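Local coordinates for protein clan CA, family C40, NlpC/P60 superfamily cysteine peptidase (Trichomonas vaginalis, PDB 6BIO) that probably acts as a cysteine peptidase of the NlpC/P60 family that hydrolyses peptidoglycan, turned by this protozoan against bacteria, at residues Y108-A111 and N112-V115; G151-D154 and G155-A158; Y259-F262 and Y263-P266. All coordinates share one frame; numbering follows the deposited sequence. Where two conformers were deposited one is given.

All three contacts are local, each made where one continuous stretch of chain changes direction or starts a helix. Interaction 1 turns the chain between two strands of the bacterial SH3 region. Interaction 3 turns the chain as it leaves strand 256-261 in the NlpC/P60 region, on the opposite side of the chain's centre, with centres about 50 Å apart. Interaction 2 begins helix 154-163, and its centre is about 22 Å from that of interaction 3. Interaction 3 lies at the surface, whereas the other two are partly buried. A serine hydroxyl and valine methyls serve interaction 1, helix capping and a salt bridge interaction 2, and a carboxylate, an amide and an aromatic ring interaction 3.

Interaction 1 (Y108-A111 and N112-V115); sequences YVPA and NSQV
Ser113 reaches back across a type II beta turn, Pro110 to Ser113, and its side chain does most of the joining. Its CB lies 3.6 Å from CG1 of Val109 and also touches the Pro110 carbonyl. From there OG is set beside its own backbone N and anti to the carbonyl carbon (chi1 -70°), a torsion that carries the hydroxyl to Pro110 O. Ser113 OG donates to Pro110 O at 2.7 Å, arriving from above the carbonyl plane, 36° out of it, and not along a lone pair. The same OG rests against the proline ring, 3.4 Å from Pro110 CD, and lies 3.6 Å from Val109 CG1. The turn's own backbone bond, Ser113 N to Pro110 O, is weak at 3.5 Å with an N-H...O angle of 125°. Val109 CG1 and Val115 CG1 approach to 4.4 Å, a loose methyl contact between the two strand ends. Tyr130 touches Val109, Pro110 and Ser113, while Ser89 OG accepts from Ser113 N. The short hydroxyl bond therefore supplements a poor backbone bond: the Pro110 carbonyl is held mainly by the hydroxyl, with the weak backbone bond and a weak one from Ser89 beside it, which should help fix the turn between strands 105-109 and 114-122.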
loop_
_atom_site.group_PDB
_atom_site.type_symbol
_atom_site.label_atom_id
_atom_site.label_comp_id
_atom_site.label_asym_id
_atom_site.label_seq_id
_atom_site.Cartn_x
_atom_site.Cartn_y
_atom_site.Cartn_z
ATOM N N TYR A 108 16.052 -9.420 24.670
ATOM C CA TYR A 108 14.840 -10.130 25.024
ATOM C C TYR A 108 13.771 -9.121 25.441
ATOM O O TYR A 108 14.050 -8.137 26.129
ATOM C CB TYR A 108 15.142 -11.058 26.203
ATOM C CG TYR A 108 13.922 -11.672 26.791
ATOM C CD1 TYR A 108 13.245 -12.708 26.116
ATOM C CD2 TYR A 108 13.408 -11.203 28.002
ATOM C CE1 TYR A 108 12.110 -13.266 26.664
ATOM C CE2 TYR A 108 12.281 -11.774 28.564
ATOM C CZ TYR A 108 11.644 -12.794 27.904
ATOM O OH TYR A 108 10.506 -13.290 28.490
ATOM N N VAL A 109 12.546 -9.354 24.990
ATOM C CA VAL A 109 11.424 -8.485 25.317
ATOM C C VAL A 109 10.335 -9.281 26.006
ATOM O O VAL A 109 9.739 -10.178 25.378
ATOM C CB VAL A 109 10.848 -7.826 24.047
ATOM C CG1 VAL A 109 9.772 -6.871 24.439
ATOM C CG2 VAL A 109 11.910 -7.110 23.279
ATOM N N PRO A 110 10.067 -9.030 27.292
ATOM C CA PRO A 110 8.991 -9.755 27.959
ATOM C C PRO A 110 7.644 -9.361 27.391
ATOM O O PRO A 110 7.454 -8.306 26.769
ATOM C CB PRO A 110 9.101 -9.346 29.432
ATOM C CG PRO A 110 9.971 -8.205 29.479
ATOM C CD PRO A 110 10.759 -8.103 28.206
ATOM N N ALA A 111 6.704 -10.275 27.572
ATOM C CA ALA A 111 5.346 -9.985 27.185
ATOM C C ALA A 111 4.874 -8.716 27.892
ATOM O O ALA A 111 5.290 -8.406 29.006
ATOM C CB ALA A 111 4.432 -11.159 27.534
ATOM N N ASN A 112 3.961 -7.997 27.242
ATOM C CA ASN A 112 3.333 -6.793 27.789
ATOM C C ASN A 112 4.267 -5.601 27.895
ATOM O O ASN A 112 4.085 -4.747 28.770
ATOM C CB ASN A 112 2.794 -7.057 29.196
ATOM C CG ASN A 112 1.333 -6.955 29.293
ATOM O OD1 ASN A 112 0.650 -6.248 28.541
ATOM N ND2 ASN A 112 0.808 -7.704 30.221
ATOM N N SER A 113 5.323 -5.571 27.097
ATOM C CA SER A 113 6.277 -4.475 27.096
ATOM C C SER A 113 5.780 -3.355 26.194
ATOM O O SER A 113 5.295 -3.591 25.083
ATOM C CB SER A 113 7.622 -4.958 26.561
ATOM O OG SER A 113 8.253 -5.853 27.484
ATOM N N GLN A 114 5.965 -2.124 26.625
ATOM C CA GLN A 114 5.736 -0.982 25.752
ATOM C C GLN A 114 6.905 -0.844 24.785
ATOM O O GLN A 114 8.060 -0.786 25.203
ATOM C CB GLN A 114 5.637 0.293 26.581
ATOM C CG GLN A 114 4.562 0.325 27.671
ATOM C CD GLN A 114 3.188 0.260 27.122
ATOM O OE1 GLN A 114 2.878 0.913 26.111
ATOM N NE2 GLN A 114 2.339 -0.545 27.752
ATOM N N VAL A 115 6.614 -0.738 23.496
ATOM C CA VAL A 115 7.616 -0.613 22.441
ATOM C C VAL A 115 7.149 0.431 21.430
ATOM O O VAL A 115 5.977 0.841 21.403
ATOM C CB VAL A 115 7.883 -1.969 21.735
ATOM C CG1 VAL A 115 8.219 -3.091 22.759
ATOM C CG2 VAL A 115 6.690 -2.382 20.840
#

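Interaction 2 (G151-D154 and G155-A158); sequences GAND and GERA
Gly151 brings its CA to 3.5 Å from Glu156 OE1, and a water bridges the glycine to Arg157, donating to the carbonyl oxygen of Gly151 and accepting from the arginine's NH1. Next, Ala152 N donates to Glu156 OE1 at 2.9 Å, nearly straight at 172°, although the approach is from well above the carboxylate plane. Ala152 CB lies beside both oxygens of that group. Asn153 is the N-cap of helix 154-163: with CG placed between backbone N and carbonyl carbon (chi1 52°), its OD1 accepts from Glu156 N at 3.0 Å. The cap thus occupies a backbone N-H of the first helical turn, while Asn153 O takes the regular helical bond from Arg157 N. A second water accepts weakly from Asn153 ND2 and donates to Glu156 OE2. Asp154 opens the helix, and in the arginine conformer given, one of two deposited, its OD1 forms a salt bridge with Arg157 NH2 at 2.9 Å, the carboxylate and guanidinium planes being turned 79° apart. Asp154 OD1 is also paired with Lys147, and in that same conformer Arg157 NE donates to Gln148 O, which ties the preceding loop to the helix start. From its backbone, Asp154 O receives Ala158 N at 2.8 Å.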
loop_
_atom_site.group_PDB
_atom_site.type_symbol
_atom_site.label_atom_id
_atom_site.label_comp_id
_atom_site.label_asym_id
_atom_site.label_seq_id
_atom_site.Cartn_x
_atom_site.Cartn_y
_atom_site.Cartn_z
ATOM N N GLY A 151 -9.382 -12.014 6.491
ATOM C CA GLY A 151 -9.308 -12.161 5.052
ATOM C C GLY A 151 -8.356 -13.265 4.665
ATOM O O GLY A 151 -7.347 -13.515 5.335
ATOM N N ALA A 152 -8.682 -13.944 3.571
ATOM C CA ALA A 152 -7.860 -15.052 3.114
ATOM C C ALA A 152 -6.657 -14.569 2.345
ATOM O O ALA A 152 -5.699 -15.318 2.156
ATOM C CB ALA A 152 -8.675 -15.961 2.192
ATOM N N ASN A 153 -6.681 -13.330 1.890
ATOM C CA ASN A 153 -5.580 -12.815 1.089
ATOM C C ASN A 153 -5.715 -11.299 1.027
ATOM O O ASN A 153 -6.725 -10.717 1.452
ATOM C CB ASN A 153 -5.543 -13.438 -0.312
ATOM C CG ASN A 153 -6.861 -13.328 -1.002
ATOM O OD1 ASN A 153 -7.335 -12.217 -1.262
ATOM N ND2 ASN A 153 -7.490 -14.470 -1.294
ATOM N N ASP A 154 -4.684 -10.667 0.484
ATOM C CA ASP A 154 -4.665 -9.228 0.370
ATOM C C ASP A 154 -5.729 -8.716 -0.594
ATOM O O ASP A 154 -6.120 -7.552 -0.486
ATOM C CB ASP A 154 -3.298 -8.719 -0.089
ATOM C CG ASP A 154 -2.272 -8.623 1.033
ATOM O OD1 ASP A 154 -2.636 -8.702 2.241
ATOM O OD2 ASP A 154 -1.075 -8.476 0.683
ATOM N N GLY A 155 -6.207 -9.535 -1.540
ATOM C CA GLY A 155 -7.352 -9.117 -2.360
ATOM C C GLY A 155 -8.609 -8.847 -1.547
ATOM O O GLY A 155 -9.299 -7.823 -1.746
ATOM N N GLU A 156 -8.919 -9.756 -0.612
ATOM C CA GLU A 156 -10.034 -9.522 0.284
ATOM C C GLU A 156 -9.775 -8.290 1.126
ATOM O O GLU A 156 -10.696 -7.521 1.404
ATOM C CB GLU A 156 -10.274 -10.763 1.162
ATOM C CG GLU A 156 -10.739 -11.955 0.296
ATOM C CD GLU A 156 -11.148 -13.181 1.050
ATOM O OE1 GLU A 156 -11.170 -13.157 2.307
ATOM O OE2 GLU A 156 -11.530 -14.163 0.340
ATOM N N ARG A 157 -8.530 -8.057 1.539
ATOM C CA ARG A 157 -8.256 -6.861 2.331
ATOM C C ARG A 157 -8.469 -5.599 1.498
ATOM O O ARG A 157 -8.953 -4.579 2.005
ATOM C CB ARG A 157 -6.834 -6.922 2.896
ATOM C CG ARG A 157 -6.604 -8.075 3.830
ATOM C CD ARG A 157 -5.208 -8.054 4.473
ATOM N NE ARG A 157 -5.069 -9.185 5.379
ATOM C CZ ARG A 157 -4.594 -10.380 5.041
ATOM N NH1 ARG A 157 -4.548 -11.353 5.951
ATOM N NH2 ARG A 157 -4.110 -10.598 3.829
ATOM N N ALA A 158 -8.085 -5.636 0.222
ATOM C CA ALA A 158 -8.283 -4.479 -0.643
ATOM C C ALA A 158 -9.766 -4.190 -0.826
ATOM O O ALA A 158 -10.182 -3.023 -0.808
ATOM C CB ALA A 158 -7.613 -4.727 -1.979
HETATM O O HOH W 1 -4.417 -13.900 5.220
HETATM O O HOH W 2 -10.815 -14.502 -2.222
#

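Interaction 3 (Y259-F262 and Y263-P266); sequences YQDF and YKYP
Gln260 lays its side chain across Tyr265 at about a right angle, its amide plane inclined 47° to the tyrosine ring. The chain leaves CB with CG anti to the backbone N (chi1 168°) and then bends at CG; in this conformer, one of two deposited, Gln260 CD comes to 3.6 Å from Tyr265 CD1. That meeting is oblique to the ring. The amide is held in its rotation by Gln260 NE2 donating to Asp261 O at 2.9 Å, with the acceptor in the plane of the amide, and by a water that accepts from the same nitrogen and donates weakly to Lys264 O. Asp261 and Lys264 cross at a slant. Asp261 OD1 accepts from Lys264 N at 3.0 Å on its anti side, and Lys264 CG lies 3.4 Å from that oxygen. The lysine tip stays apart: Lys264 NZ and Asp261 OD2 are separated by 4.4 Å, beyond a salt bridge, and any attraction is probably modest. A water lies within hydrogen-bonding distance of Phe262 O and Tyr265 O. Beyond the turn, Phe225 and Phe247 meet the Tyr265 ring edge to face, anchoring it against the sheet. Tyr265 N donates to Phe262 O at 3.2 Å, closing a type I beta turn from Phe262 to Tyr265; the carboxylate of Asp261, the residue before the turn, accepts from the N-H of Lys264, its third residue, and the turn ends strand 256-261, an outermost strand of the antiparallel sheet in the NlpC/P60 region.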
loop_
_atom_site.group_PDB
_atom_site.type_symbol
_atom_site.label_atom_id
_atom_site.label_comp_id
_atom_site.label_asym_id
_atom_site.label_seq_id
_atom_site.Cartn_x
_atom_site.Cartn_y
_atom_site.Cartn_z
ATOM N N TYR A 259 -21.205 0.859 -5.122
ATOM C CA TYR A 259 -21.290 -0.425 -5.791
ATOM C C TYR A 259 -21.821 -0.279 -7.211
ATOM O O TYR A 259 -22.610 0.625 -7.535
ATOM C CB TYR A 259 -22.246 -1.342 -5.041
ATOM C CG TYR A 259 -21.737 -1.916 -3.728
ATOM C CD1 TYR A 259 -20.980 -3.078 -3.698
ATOM C CD2 TYR A 259 -22.053 -1.317 -2.513
ATOM C CE1 TYR A 259 -20.553 -3.609 -2.511
ATOM C CE2 TYR A 259 -21.607 -1.852 -1.316
ATOM C CZ TYR A 259 -20.882 -3.003 -1.332
ATOM O OH TYR A 259 -20.425 -3.504 -0.141
ATOM N N GLN A 260 -21.443 -1.251 -8.035
ATOM C CA GLN A 260 -21.953 -1.393 -9.396
ATOM C C GLN A 260 -22.030 -2.865 -9.741
ATOM O O GLN A 260 -21.096 -3.630 -9.503
ATOM C CB GLN A 260 -21.040 -0.750 -10.451
ATOM C CG GLN A 260 -21.396 -1.145 -11.917
ATOM C CD GLN A 260 -22.761 -0.595 -12.383
ATOM O OE1 GLN A 260 -23.064 0.570 -12.115
ATOM N NE2 GLN A 260 -23.575 -1.423 -13.108
ATOM N N ASP A 261 -23.129 -3.262 -10.370
ATOM C CA ASP A 261 -23.280 -4.622 -10.843
ATOM C C ASP A 261 -22.402 -4.829 -12.063
ATOM O O ASP A 261 -22.556 -4.124 -13.066
ATOM C CB ASP A 261 -24.747 -4.861 -11.200
ATOM C CG ASP A 261 -25.019 -6.284 -11.617
ATOM O OD1 ASP A 261 -24.621 -6.625 -12.730
ATOM O OD2 ASP A 261 -25.640 -7.053 -10.833
ATOM N N PHE A 262 -21.479 -5.789 -11.980
ATOM C CA PHE A 262 -20.455 -5.935 -13.010
ATOM C C PHE A 262 -21.083 -6.303 -14.361
ATOM O O PHE A 262 -20.781 -5.687 -15.399
ATOM C CB PHE A 262 -19.468 -7.016 -12.534
ATOM C CG PHE A 262 -18.255 -7.239 -13.416
ATOM C CD1 PHE A 262 -17.827 -6.326 -14.393
ATOM C CD2 PHE A 262 -17.515 -8.420 -13.242
ATOM C CE1 PHE A 262 -16.671 -6.610 -15.175
ATOM C CE2 PHE A 262 -16.379 -8.702 -14.003
ATOM C CZ PHE A 262 -15.959 -7.803 -14.984
ATOM N N TYR A 263 -21.965 -7.305 -14.369
ATOM C CA TYR A 263 -22.499 -7.800 -15.633
ATOM C C TYR A 263 -23.376 -6.764 -16.327
ATOM O O TYR A 263 -23.397 -6.714 -17.554
ATOM C CB TYR A 263 -23.279 -9.088 -15.382
ATOM C CG TYR A 263 -23.907 -9.683 -16.616
ATOM C CD1 TYR A 263 -23.132 -10.377 -17.535
ATOM C CD2 TYR A 263 -25.287 -9.562 -16.866
ATOM C CE1 TYR A 263 -23.701 -10.930 -18.673
ATOM C CE2 TYR A 263 -25.857 -10.105 -17.988
ATOM C CZ TYR A 263 -25.056 -10.792 -18.898
ATOM O OH TYR A 263 -25.601 -11.351 -20.041
ATOM N N LYS A 264 -24.074 -5.919 -15.568
ATOM C CA LYS A 264 -24.914 -4.875 -16.139
ATOM C C LYS A 264 -24.179 -3.580 -16.484
ATOM O O LYS A 264 -24.777 -2.684 -17.099
ATOM C CB LYS A 264 -26.037 -4.517 -15.169
ATOM C CG LYS A 264 -26.981 -5.650 -14.901
ATOM C CD LYS A 264 -28.204 -5.154 -14.131
ATOM C CE LYS A 264 -29.298 -6.210 -14.038
ATOM N NZ LYS A 264 -29.623 -6.492 -12.632
ATOM N N TYR A 265 -22.934 -3.432 -16.113
ATOM C CA TYR A 265 -22.244 -2.183 -16.402
ATOM C C TYR A 265 -22.031 -2.074 -17.915
ATOM O O TYR A 265 -21.408 -2.971 -18.507
ATOM C CB TYR A 265 -20.917 -2.171 -15.675
ATOM C CG TYR A 265 -20.173 -0.863 -15.708
ATOM C CD1 TYR A 265 -20.738 0.304 -15.203
ATOM C CD2 TYR A 265 -18.873 -0.789 -16.205
ATOM C CE1 TYR A 265 -20.057 1.486 -15.220
ATOM C CE2 TYR A 265 -18.182 0.405 -16.203
ATOM C CZ TYR A 265 -18.779 1.528 -15.707
ATOM O OH TYR A 265 -18.077 2.701 -15.709
ATOM N N PRO A 266 -22.475 -1.001 -18.573
ATOM C CA PRO A 266 -22.582 -1.029 -20.047
ATOM C C PRO A 266 -21.360 -0.499 -20.770
ATOM O O PRO A 266 -21.513 0.208 -21.768
ATOM C CB PRO A 266 -23.798 -0.131 -20.300
ATOM C CG PRO A 266 -23.667 0.861 -19.227
ATOM C CD PRO A 266 -23.256 0.118 -18.013
HETATM O O HOH W 3 -25.787 -0.807 -14.671
HETATM O O HOH W 4 -20.521 -5.505 -18.012
#